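Local coordinates for putative integron gene cassette protein (Uncultured bacterium, PDB 3FUY) that is of unknown function, encoded by a mobile integron gene cassette, and folds as a mixed sheet covered by two long helices, at residues A46-G51 against R95-D100; D74-I79 against P90-R95; K156-L161 against D172-D177. One frame throughout, in Å; residues are numbered along the deposited sequence.

How the contacts relate
Strand 91-100 joins the first two contacts. Its second half pairs edge to edge with strand 44-49 in contact 1, and its first half lies beside the end of helix 59-79 in contact 2. Their centres are about 18 Å apart, they share Arg95, and they touch where Ala46 CB packs on Ile94 CG2 at 4.1 Å. Contact 3 brings the segment 172-177 against strand 150-160, at one edge of the same sheet, with its centre about 17 Å from contact 1 and about 14 Å from contact 2. Arg95 reaches it too: its NH1 makes a weak hydrogen bond to Tyr175 OH at 3.1 Å.

Contact 1. Residues A46-G51 against R95-D100; sequences AVLRIG and RCVDID
Two neighbouring parallel strands of the mixed sheet meet here, Val47, Leu48 and Arg49 pairing with Cys96, Val97 and Asp98; the short axes run 18° apart. Four backbone bonds alternate in direction between them. Val47 N gives to Arg95 O and Arg49 N to Val97 O, while Val97 N and Ile99 N return to Val47 O and Arg49 O, the last at 2.7 Å between N and O. Parallel pairing of this kind needs a crossover connection, and the chain between the strands supplies one through helix 59-79, as in a beta-alpha-beta unit. On the face carrying Leu48 and Val97, which that helix covers, Leu48 CD1 lies 3.9 Å from Ile99 CD1, the two side chains crossing at a slant, and 3.4 Å from Val97 O. Ile50 runs alongside Ile99, pointing the same way, with its CD1 4.0 Å from Ile99 CB. The other face holds Val47, Cys96, Arg49 and Asp98. Asp98 CG stands opposite its backbone N (chi1 -172°), which places OD1 to accept from Gly51 N at 3.1 Å; the N-H meets the syn side, 30° out of the carboxylate plane. Gly51 N also makes a weak bond to Ile99 O, just past the end of strand 44-49. The guanidinium of Arg49 leads off, NE bonding to Phe178 O. At the start of strand segment 95-100, Arg95 and Cys96 both face Tyr110 in a classic beta bulge.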
loop_
_atom_site.group_PDB
_atom_site.type_symbol
_atom_site.label_atom_id
_atom_site.label_comp_id
_atom_site.label_asym_id
_atom_site.label_seq_id
_atom_site.Cartn_x
_atom_site.Cartn_y
_atom_site.Cartn_z
ATOM N N ALA B 46 0.721 9.411 -8.923
ATOM C CA ALA B 46 1.401 8.667 -9.978
ATOM C C ALA B 46 1.640 7.233 -9.576
ATOM O O ALA B 46 1.846 6.924 -8.398
ATOM C CB ALA B 46 2.727 9.339 -10.347
ATOM N N VAL B 47 1.631 6.358 -10.568
ATOM C CA VAL B 47 2.099 5.004 -10.378
ATOM C C VAL B 47 3.544 4.882 -10.857
ATOM O O VAL B 47 3.880 5.269 -11.971
ATOM C CB VAL B 47 1.218 3.985 -11.124
ATOM C CG1 VAL B 47 1.732 2.575 -10.882
ATOM C CG2 VAL B 47 -0.253 4.108 -10.672
ATOM N N LEU B 48 4.391 4.317 -10.010
ATOM C CA LEU B 48 5.742 3.981 -10.407
ATOM C C LEU B 48 5.857 2.480 -10.713
ATOM O O LEU B 48 5.490 1.626 -9.893
ATOM C CB LEU B 48 6.728 4.381 -9.322
ATOM C CG LEU B 48 8.169 3.929 -9.545
ATOM C CD1 LEU B 48 8.736 4.560 -10.829
ATOM C CD2 LEU B 48 8.997 4.309 -8.334
ATOM N N ARG B 49 6.352 2.168 -11.908
ATOM C CA ARG B 49 6.557 0.776 -12.319
ATOM C C ARG B 49 7.989 0.543 -12.765
ATOM O O ARG B 49 8.520 1.307 -13.571
ATOM C CB ARG B 49 5.644 0.428 -13.488
ATOM C CG ARG B 49 4.263 0.009 -13.090
ATOM C CD ARG B 49 3.401 -0.299 -14.312
ATOM N NE ARG B 49 2.108 -0.839 -13.888
ATOM C CZ ARG B 49 1.688 -2.072 -14.151
ATOM N NH1 ARG B 49 2.449 -2.897 -14.872
ATOM N NH2 ARG B 49 0.501 -2.473 -13.706
ATOM N N ILE B 50 8.614 -0.508 -12.248
ATOM C CA ILE B 50 9.886 -0.940 -12.785
ATOM C C ILE B 50 9.567 -2.073 -13.772
ATOM O O ILE B 50 9.779 -3.248 -13.490
ATOM C CB ILE B 50 10.837 -1.407 -11.679
ATOM C CG1 ILE B 50 10.772 -0.473 -10.451
ATOM C CG2 ILE B 50 12.250 -1.530 -12.218
ATOM C CD1 ILE B 50 11.095 1.012 -10.754
ATOM N N GLY B 51 9.032 -1.687 -14.920
ATOM C CA GLY B 51 8.346 -2.600 -15.817
ATOM C C GLY B 51 9.207 -3.658 -16.483
ATOM O O GLY B 51 8.874 -4.847 -16.461
ATOM N N ARG B 95 0.331 10.118 -15.053
ATOM C CA ARG B 95 -0.351 8.903 -14.607
ATOM C C ARG B 95 0.633 7.886 -14.074
ATOM O O ARG B 95 0.443 7.310 -12.997
ATOM C CB ARG B 95 -1.159 8.277 -15.751
ATOM C CG ARG B 95 -2.248 9.163 -16.295
ATOM C CD ARG B 95 -3.226 9.629 -15.206
ATOM N NE ARG B 95 -4.247 10.479 -15.805
ATOM C CZ ARG B 95 -4.875 11.474 -15.191
ATOM N NH1 ARG B 95 -4.605 11.778 -13.915
ATOM N NH2 ARG B 95 -5.773 12.174 -15.864
ATOM N N CYS B 96 1.699 7.661 -14.835
ATOM C CA CYS B 96 2.615 6.579 -14.517
ATOM C C CYS B 96 4.015 6.925 -15.003
ATOM O O CYS B 96 4.189 7.563 -16.043
ATOM C CB CYS B 96 2.132 5.270 -15.172
ATOM S SG CYS B 96 3.280 3.869 -15.040
ATOM N N VAL B 97 5.008 6.515 -14.234
ATOM C CA VAL B 97 6.384 6.548 -14.700
ATOM C C VAL B 97 6.831 5.102 -14.714
ATOM O O VAL B 97 6.904 4.451 -13.666
ATOM C CB VAL B 97 7.302 7.356 -13.758
ATOM C CG1 VAL B 97 8.763 7.223 -14.197
ATOM C CG2 VAL B 97 6.867 8.802 -13.716
ATOM N N ASP B 98 7.085 4.591 -15.909
ATOM C CA ASP B 98 7.584 3.238 -16.077
ATOM C C ASP B 98 9.083 3.275 -16.363
ATOM O O ASP B 98 9.528 3.778 -17.408
ATOM C CB ASP B 98 6.817 2.529 -17.197
ATOM C CG ASP B 98 7.146 1.052 -17.287
ATOM O OD1 ASP B 98 8.192 0.646 -16.757
ATOM O OD2 ASP B 98 6.350 0.296 -17.886
ATOM N N ILE B 99 9.861 2.744 -15.427
ATOM C CA ILE B 99 11.306 2.767 -15.543
ATOM C C ILE B 99 11.847 1.476 -16.166
ATOM O O ILE B 99 11.481 0.385 -15.752
ATOM C CB ILE B 99 11.978 2.979 -14.171
ATOM C CG1 ILE B 99 11.637 4.370 -13.623
ATOM C CG2 ILE B 99 13.501 2.783 -14.277
ATOM C CD1 ILE B 99 12.370 4.708 -12.367
ATOM N N ASP B 100 12.718 1.630 -17.163
ATOM C CA ASP B 100 13.487 0.528 -17.741
ATOM C C ASP B 100 14.926 0.660 -17.288
ATOM O O ASP B 100 15.674 1.496 -17.800
ATOM C CB ASP B 100 13.426 0.609 -19.271
ATOM C CG ASP B 100 14.377 -0.368 -19.970
ATOM O OD1 ASP B 100 15.215 -1.032 -19.319
ATOM O OD2 ASP B 100 14.282 -0.456 -21.208
#

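Contact 2. Residues D74-I79 against P90-R95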
loop_
_atom_site.group_PDB
_atom_site.type_symbol
_atom_site.label_atom_id
_atom_site.label_comp_id
_atom_site.label_asym_id
_atom_site.label_seq_id
_atom_site.Cartn_x
_atom_site.Cartn_y
_atom_site.Cartn_z
ATOM N N ASP B 74 4.808 21.581 -13.714
ATOM C CA ASP B 74 5.454 22.757 -14.321
ATOM C C ASP B 74 5.028 22.976 -15.784
ATOM O O ASP B 74 4.810 24.107 -16.207
ATOM C CB ASP B 74 6.990 22.667 -14.236
ATOM C CG ASP B 74 7.514 22.757 -12.796
ATOM O OD1 ASP B 74 6.719 23.023 -11.861
ATOM O OD2 ASP B 74 8.731 22.557 -12.603
ATOM N N ALA B 75 4.923 21.904 -16.566
ATOM C CA ALA B 75 4.371 22.036 -17.921
ATOM C C ALA B 75 2.939 22.584 -17.877
ATOM O O ALA B 75 2.576 23.442 -18.681
ATOM C CB ALA B 75 4.427 20.695 -18.689
ATOM N N GLN B 76 2.142 22.096 -16.925
ATOM C CA GLN B 76 0.767 22.559 -16.745
ATOM C C GLN B 76 0.740 24.047 -16.425
ATOM O O GLN B 76 -0.041 24.807 -16.999
ATOM C CB GLN B 76 0.078 21.789 -15.612
ATOM C CG GLN B 76 -1.287 22.372 -15.206
ATOM C CD GLN B 76 -2.372 22.142 -16.261
ATOM O OE1 GLN B 76 -2.928 21.051 -16.365
ATOM N NE2 GLN B 76 -2.691 23.182 -17.026
ATOM N N GLN B 77 1.610 24.457 -15.510
ATOM C CA GLN B 77 1.704 25.855 -15.110
ATOM C C GLN B 77 2.052 26.763 -16.295
ATOM O O GLN B 77 1.594 27.898 -16.350
ATOM C CB GLN B 77 2.720 26.018 -13.967
ATOM C CG GLN B 77 2.694 27.374 -13.288
ATOM C CD GLN B 77 1.322 27.721 -12.746
ATOM O OE1 GLN B 77 0.540 26.835 -12.394
ATOM N NE2 GLN B 77 1.019 29.015 -12.680
ATOM N N SER B 78 2.845 26.260 -17.242
ATOM C CA SER B 78 3.209 27.033 -18.431
ATOM C C SER B 78 2.050 27.178 -19.407
ATOM O O SER B 78 2.001 28.126 -20.184
ATOM C CB SER B 78 4.383 26.387 -19.172
ATOM O OG SER B 78 5.582 26.565 -18.454
ATOM N N ILE B 79 1.137 26.215 -19.382
ATOM C CA ILE B 79 0.021 26.199 -20.316
ATOM C C ILE B 79 -1.140 27.015 -19.786
ATOM O O ILE B 79 -1.929 27.561 -20.553
ATOM C CB ILE B 79 -0.439 24.763 -20.613
ATOM C CG1 ILE B 79 0.516 24.118 -21.612
ATOM C CG2 ILE B 79 -1.854 24.755 -21.163
ATOM C CD1 ILE B 79 -0.131 23.053 -22.501
ATOM N N PRO B 90 -6.268 23.377 -21.310
ATOM C CA PRO B 90 -6.263 21.937 -21.014
ATOM C C PRO B 90 -5.571 21.584 -19.688
ATOM O O PRO B 90 -4.802 22.387 -19.156
ATOM C CB PRO B 90 -5.466 21.348 -22.176
ATOM C CG PRO B 90 -4.581 22.468 -22.648
ATOM C CD PRO B 90 -5.318 23.748 -22.375
ATOM N N HIS B 91 -5.855 20.386 -19.180
ATOM C CA HIS B 91 -5.127 19.808 -18.054
ATOM C C HIS B 91 -4.067 18.833 -18.578
ATOM O O HIS B 91 -4.349 18.011 -19.461
ATOM C CB HIS B 91 -6.066 19.002 -17.154
ATOM C CG HIS B 91 -7.087 19.813 -16.418
ATOM N ND1 HIS B 91 -6.839 20.399 -15.193
ATOM C CD2 HIS B 91 -8.387 20.069 -16.697
ATOM C CE1 HIS B 91 -7.928 21.015 -14.771
ATOM N NE2 HIS B 91 -8.885 20.825 -15.661
ATOM N N ILE B 92 -2.855 18.903 -18.033
ATOM C CA ILE B 92 -1.847 17.895 -18.320
ATOM C C ILE B 92 -1.590 17.159 -17.018
ATOM O O ILE B 92 -1.166 17.766 -16.039
ATOM C CB ILE B 92 -0.517 18.514 -18.800
ATOM C CG1 ILE B 92 -0.743 19.483 -19.956
ATOM C CG2 ILE B 92 0.434 17.434 -19.225
ATOM C CD1 ILE B 92 0.560 19.970 -20.583
ATOM N N ARG B 93 -1.851 15.858 -16.994
ATOM C CA ARG B 93 -1.780 15.111 -15.748
ATOM C C ARG B 93 -0.874 13.906 -15.879
ATOM O O ARG B 93 -0.970 13.157 -16.851
ATOM C CB ARG B 93 -3.182 14.647 -15.326
ATOM C CG ARG B 93 -4.220 15.756 -15.285
ATOM C CD ARG B 93 -3.859 16.840 -14.252
ATOM N NE ARG B 93 -3.660 16.303 -12.903
ATOM C CZ ARG B 93 -3.395 17.063 -11.841
ATOM N NH1 ARG B 93 -3.324 18.381 -11.974
ATOM N NH2 ARG B 93 -3.220 16.517 -10.643
ATOM N N ILE B 94 0.008 13.698 -14.903
ATOM C CA ILE B 94 0.854 12.511 -14.963
ATOM C C ILE B 94 0.040 11.294 -14.500
ATOM O O ILE B 94 -0.861 11.423 -13.663
ATOM C CB ILE B 94 2.136 12.684 -14.128
ATOM C CG1 ILE B 94 3.154 11.611 -14.484
ATOM C CG2 ILE B 94 1.829 12.674 -12.615
ATOM C CD1 ILE B 94 4.571 11.912 -13.955
ATOM N N ARG B 95 0.331 10.118 -15.053
ATOM C CA ARG B 95 -0.351 8.903 -14.607
ATOM C C ARG B 95 0.633 7.886 -14.074
ATOM O O ARG B 95 0.443 7.310 -12.997
ATOM C CB ARG B 95 -1.159 8.277 -15.751
ATOM C CG ARG B 95 -2.248 9.163 -16.295
ATOM C CD ARG B 95 -3.226 9.629 -15.206
ATOM N NE ARG B 95 -4.247 10.479 -15.805
ATOM C CZ ARG B 95 -4.875 11.474 -15.191
ATOM N NH1 ARG B 95 -4.605 11.778 -13.915
ATOM N NH2 ARG B 95 -5.773 12.174 -15.864
HETATM O O HOH W 1 -4.260 20.187 -14.101
#
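Gln76 of the helix grips the backbone of the strand with both ends of its amide. Its NE2 gives a nearly straight bond to Pro90 O (3.1 Å, 166° at the hydrogen), lying in the carbonyl plane of Pro90 and in the amide plane of Gln76. On the other side OE1 accepts from Ile92 N at 2.7 Å, here with the donor well above the carbonyl plane. The two bonds together would fix the rotation of the amide, which a bend in the chain at chi2 (71°) turns toward the strand. Beside this polar grip the apolar side chains close up: Ile79 CD1 meets Ile92 CD1 at 3.7 Å, and Ile79 CG2 packs on Pro90 CD at 3.8 Å, each pair crossing at about a right angle. Ala75 CB touches Ile92 CD1 more distantly. One water extends the network: it donates to Gln76 OE1 at 2.8 Å, accepts from Arg93 NH1 at 2.9 Å, and bonds His91 ND1 in the plane of that ring. Farther out, Gln76 NE2 also bonds Gly80 O, Arg93 NH2 is paired with Asp170, and the His91 ring meets Phe87 edge-to-face. Ala131 of helix 121-138 packs against both Ile79 and Ile92. The helix end and strand run antiparallel, 178° between axes about 8.0 Å apart, as in the second half of a beta-alpha-beta crossover, where the helix packs against the strand that follows it, here after a loop.

Contact 3. Residues K156-L161 against D172-D177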
loop_
_atom_site.group_PDB
_atom_site.type_symbol
_atom_site.label_atom_id
_atom_site.label_comp_id
_atom_site.label_asym_id
_atom_site.label_seq_id
_atom_site.Cartn_x
_atom_site.Cartn_y
_atom_site.Cartn_z
ATOM N N LYS B 156 -2.075 10.495 -23.728
ATOM C CA LYS B 156 -3.433 10.075 -24.030
ATOM C C LYS B 156 -4.318 11.315 -24.058
ATOM O O LYS B 156 -4.154 12.226 -23.236
ATOM C CB LYS B 156 -3.920 9.082 -22.959
ATOM C CG LYS B 156 -5.263 8.463 -23.251
ATOM C CD LYS B 156 -5.731 7.539 -22.137
ATOM C CE LYS B 156 -4.837 6.330 -22.003
ATOM N NZ LYS B 156 -5.210 5.531 -20.798
ATOM N N LEU B 157 -5.245 11.366 -25.008
ATOM C CA LEU B 157 -6.137 12.510 -25.135
ATOM C C LEU B 157 -7.529 12.187 -24.595
ATOM O O LEU B 157 -8.089 11.127 -24.873
ATOM C CB LEU B 157 -6.230 12.952 -26.595
ATOM C CG LEU B 157 -4.904 13.003 -27.355
ATOM C CD1 LEU B 157 -5.126 13.140 -28.877
ATOM C CD2 LEU B 157 -4.050 14.144 -26.830
ATOM N N ARG B 158 -8.081 13.105 -23.811
ATOM C CA ARG B 158 -9.405 12.919 -23.237
ATOM C C ARG B 158 -10.195 14.178 -23.477
ATOM O O ARG B 158 -9.629 15.254 -23.631
ATOM C CB ARG B 158 -9.327 12.651 -21.717
ATOM C CG ARG B 158 -8.675 11.323 -21.340
ATOM C CD ARG B 158 -8.653 11.113 -19.832
ATOM N NE ARG B 158 -8.100 9.812 -19.445
ATOM C CZ ARG B 158 -8.772 8.663 -19.500
ATOM N NH1 ARG B 158 -10.036 8.656 -19.917
ATOM N NH2 ARG B 158 -8.190 7.522 -19.130
ATOM N N GLU B 159 -11.511 14.045 -23.510
ATOM C CA GLU B 159 -12.362 15.212 -23.437
ATOM C C GLU B 159 -13.361 14.974 -22.315
ATOM O O GLU B 159 -13.761 13.837 -22.040
ATOM C CB GLU B 159 -13.045 15.521 -24.774
ATOM C CG GLU B 159 -14.226 14.639 -25.142
ATOM C CD GLU B 159 -14.863 15.048 -26.479
ATOM O OE1 GLU B 159 -15.434 16.159 -26.568
ATOM O OE2 GLU B 159 -14.794 14.252 -27.439
ATOM N N GLU B 160 -13.723 16.056 -21.643
ATOM C CA GLU B 160 -14.569 15.987 -20.475
ATOM C C GLU B 160 -15.231 17.335 -20.343
ATOM O O GLU B 160 -14.663 18.346 -20.728
ATOM C CB GLU B 160 -13.725 15.717 -19.227
ATOM C CG GLU B 160 -12.969 14.398 -19.239
ATOM C CD GLU B 160 -13.857 13.218 -18.897
ATOM O OE1 GLU B 160 -15.072 13.422 -18.703
ATOM O OE2 GLU B 160 -13.339 12.083 -18.827
ATOM N N LEU B 161 -16.440 17.357 -19.799
ATOM C CA LEU B 161 -17.062 18.619 -19.477
ATOM C C LEU B 161 -16.400 19.091 -18.192
ATOM O O LEU B 161 -16.611 18.505 -17.130
ATOM C CB LEU B 161 -18.564 18.425 -19.280
ATOM C CG LEU B 161 -19.395 19.693 -19.089
ATOM C CD1 LEU B 161 -19.171 20.655 -20.240
ATOM C CD2 LEU B 161 -20.872 19.336 -18.961
ATOM N N ASP B 172 -9.945 8.112 -10.412
ATOM C CA ASP B 172 -9.304 6.805 -10.300
ATOM C C ASP B 172 -9.332 6.001 -11.598
ATOM O O ASP B 172 -8.403 5.241 -11.888
ATOM C CB ASP B 172 -9.888 5.988 -9.139
ATOM C CG ASP B 172 -11.348 5.586 -9.357
ATOM O OD1 ASP B 172 -11.957 5.973 -10.386
ATOM O OD2 ASP B 172 -11.887 4.872 -8.477
ATOM N N GLU B 173 -10.390 6.192 -12.375
ATOM C CA GLU B 173 -10.561 5.550 -13.681
ATOM C C GLU B 173 -9.346 5.773 -14.605
ATOM O O GLU B 173 -8.908 4.869 -15.335
ATOM C CB GLU B 173 -11.850 6.105 -14.312
ATOM C CG GLU B 173 -12.010 5.955 -15.817
ATOM C CD GLU B 173 -13.146 6.828 -16.360
ATOM O OE1 GLU B 173 -13.911 7.386 -15.544
ATOM O OE2 GLU B 173 -13.277 6.960 -17.598
ATOM N N TYR B 174 -8.791 6.978 -14.555
ATOM C CA TYR B 174 -7.669 7.346 -15.417
ATOM C C TYR B 174 -6.381 6.585 -15.126
ATOM O O TYR B 174 -5.400 6.738 -15.860
ATOM C CB TYR B 174 -7.384 8.845 -15.334
ATOM C CG TYR B 174 -8.548 9.743 -15.663
ATOM C CD1 TYR B 174 -9.522 9.357 -16.574
ATOM C CD2 TYR B 174 -8.663 10.999 -15.072
ATOM C CE1 TYR B 174 -10.588 10.196 -16.878
ATOM C CE2 TYR B 174 -9.721 11.844 -15.367
ATOM C CZ TYR B 174 -10.682 11.440 -16.272
ATOM O OH TYR B 174 -11.731 12.295 -16.574
ATOM N N TYR B 175 -6.367 5.786 -14.059
ATOM C CA TYR B 175 -5.169 5.037 -13.680
ATOM C C TYR B 175 -5.303 3.529 -13.894
ATOM O O TYR B 175 -4.361 2.785 -13.636
ATOM C CB TYR B 175 -4.802 5.317 -12.214
ATOM C CG TYR B 175 -4.365 6.745 -11.981
ATOM C CD1 TYR B 175 -3.017 7.089 -11.965
ATOM C CD2 TYR B 175 -5.296 7.751 -11.819
ATOM C CE1 TYR B 175 -2.614 8.419 -11.764
ATOM C CE2 TYR B 175 -4.911 9.071 -11.623
ATOM C CZ TYR B 175 -3.568 9.398 -11.596
ATOM O OH TYR B 175 -3.190 10.711 -11.398
ATOM N N LYS B 176 -6.477 3.087 -14.335
ATOM C CA LYS B 176 -6.738 1.657 -14.519
ATOM C C LYS B 176 -5.686 0.915 -15.348
ATOM O O LYS B 176 -5.420 -0.259 -15.090
ATOM C CB LYS B 176 -8.109 1.428 -15.149
ATOM C CG LYS B 176 -9.268 1.454 -14.177
ATOM C CD LYS B 176 -10.532 0.932 -14.858
ATOM C CE LYS B 176 -11.796 1.349 -14.111
ATOM N NZ LYS B 176 -12.881 1.709 -15.082
ATOM N N ASP B 177 -5.093 1.591 -16.334
ATOM C CA ASP B 177 -4.077 0.974 -17.185
ATOM C C ASP B 177 -2.878 0.524 -16.393
ATOM O O ASP B 177 -2.145 -0.370 -16.823
ATOM C CB ASP B 177 -3.559 1.963 -18.236
ATOM C CG ASP B 177 -4.514 2.151 -19.387
ATOM O OD1 ASP B 177 -5.411 1.307 -19.554
ATOM O OD2 ASP B 177 -4.363 3.149 -20.129
HETATM O O HOH W 2 -5.325 7.475 -18.638
#
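Arg158 and Tyr174 cross obliquely where the 3-10 segment 172-175, in the C-terminal tail, folds back on strand 150-160, the outermost strand of this chain's sheet on that side. From CB the Arg158 chain runs extended through CG to NE, carrying its charged group past the CD1 rim of the Tyr174 ring. CD sits over one ring face as a CH-pi contact, 4.0 Å from the centroid and 26° off the normal. Beyond CD the guanidinium turns one face to that rim, the planes 36° apart; the carbon approach modelled there is too short to be trusted. NE is turned to another partner, Asp112 of the neighbouring strand 106-116, in a salt bridge. NH2 gives to a water at 2.9 Å, which lies in the guanidinium plane; the same water accepts from Lys156 NZ and donates to Tyr174 O, so it ties the strand to the backbone of the tail. Asp172, at the start of the 3-10 segment, bonds Ser33 of a second subunit. NH1 of Arg158 stands near Glu173 OE2, but that oxygen lies well out of the guanidinium plane, and only their charges can attract. The flanking strand residues add two direct bonds. Lys156 NZ and Asp177 OD2 form a salt bridge at 2.6 Å, the side chains reaching from opposite directions and NZ on the syn side of the carboxylate but tilted out of its plane. At the far end of the phenol, Tyr174 OH donates to Glu160 OE2 at 2.8 Å, meeting that oxygen from above the carboxylate plane, 65° out of it.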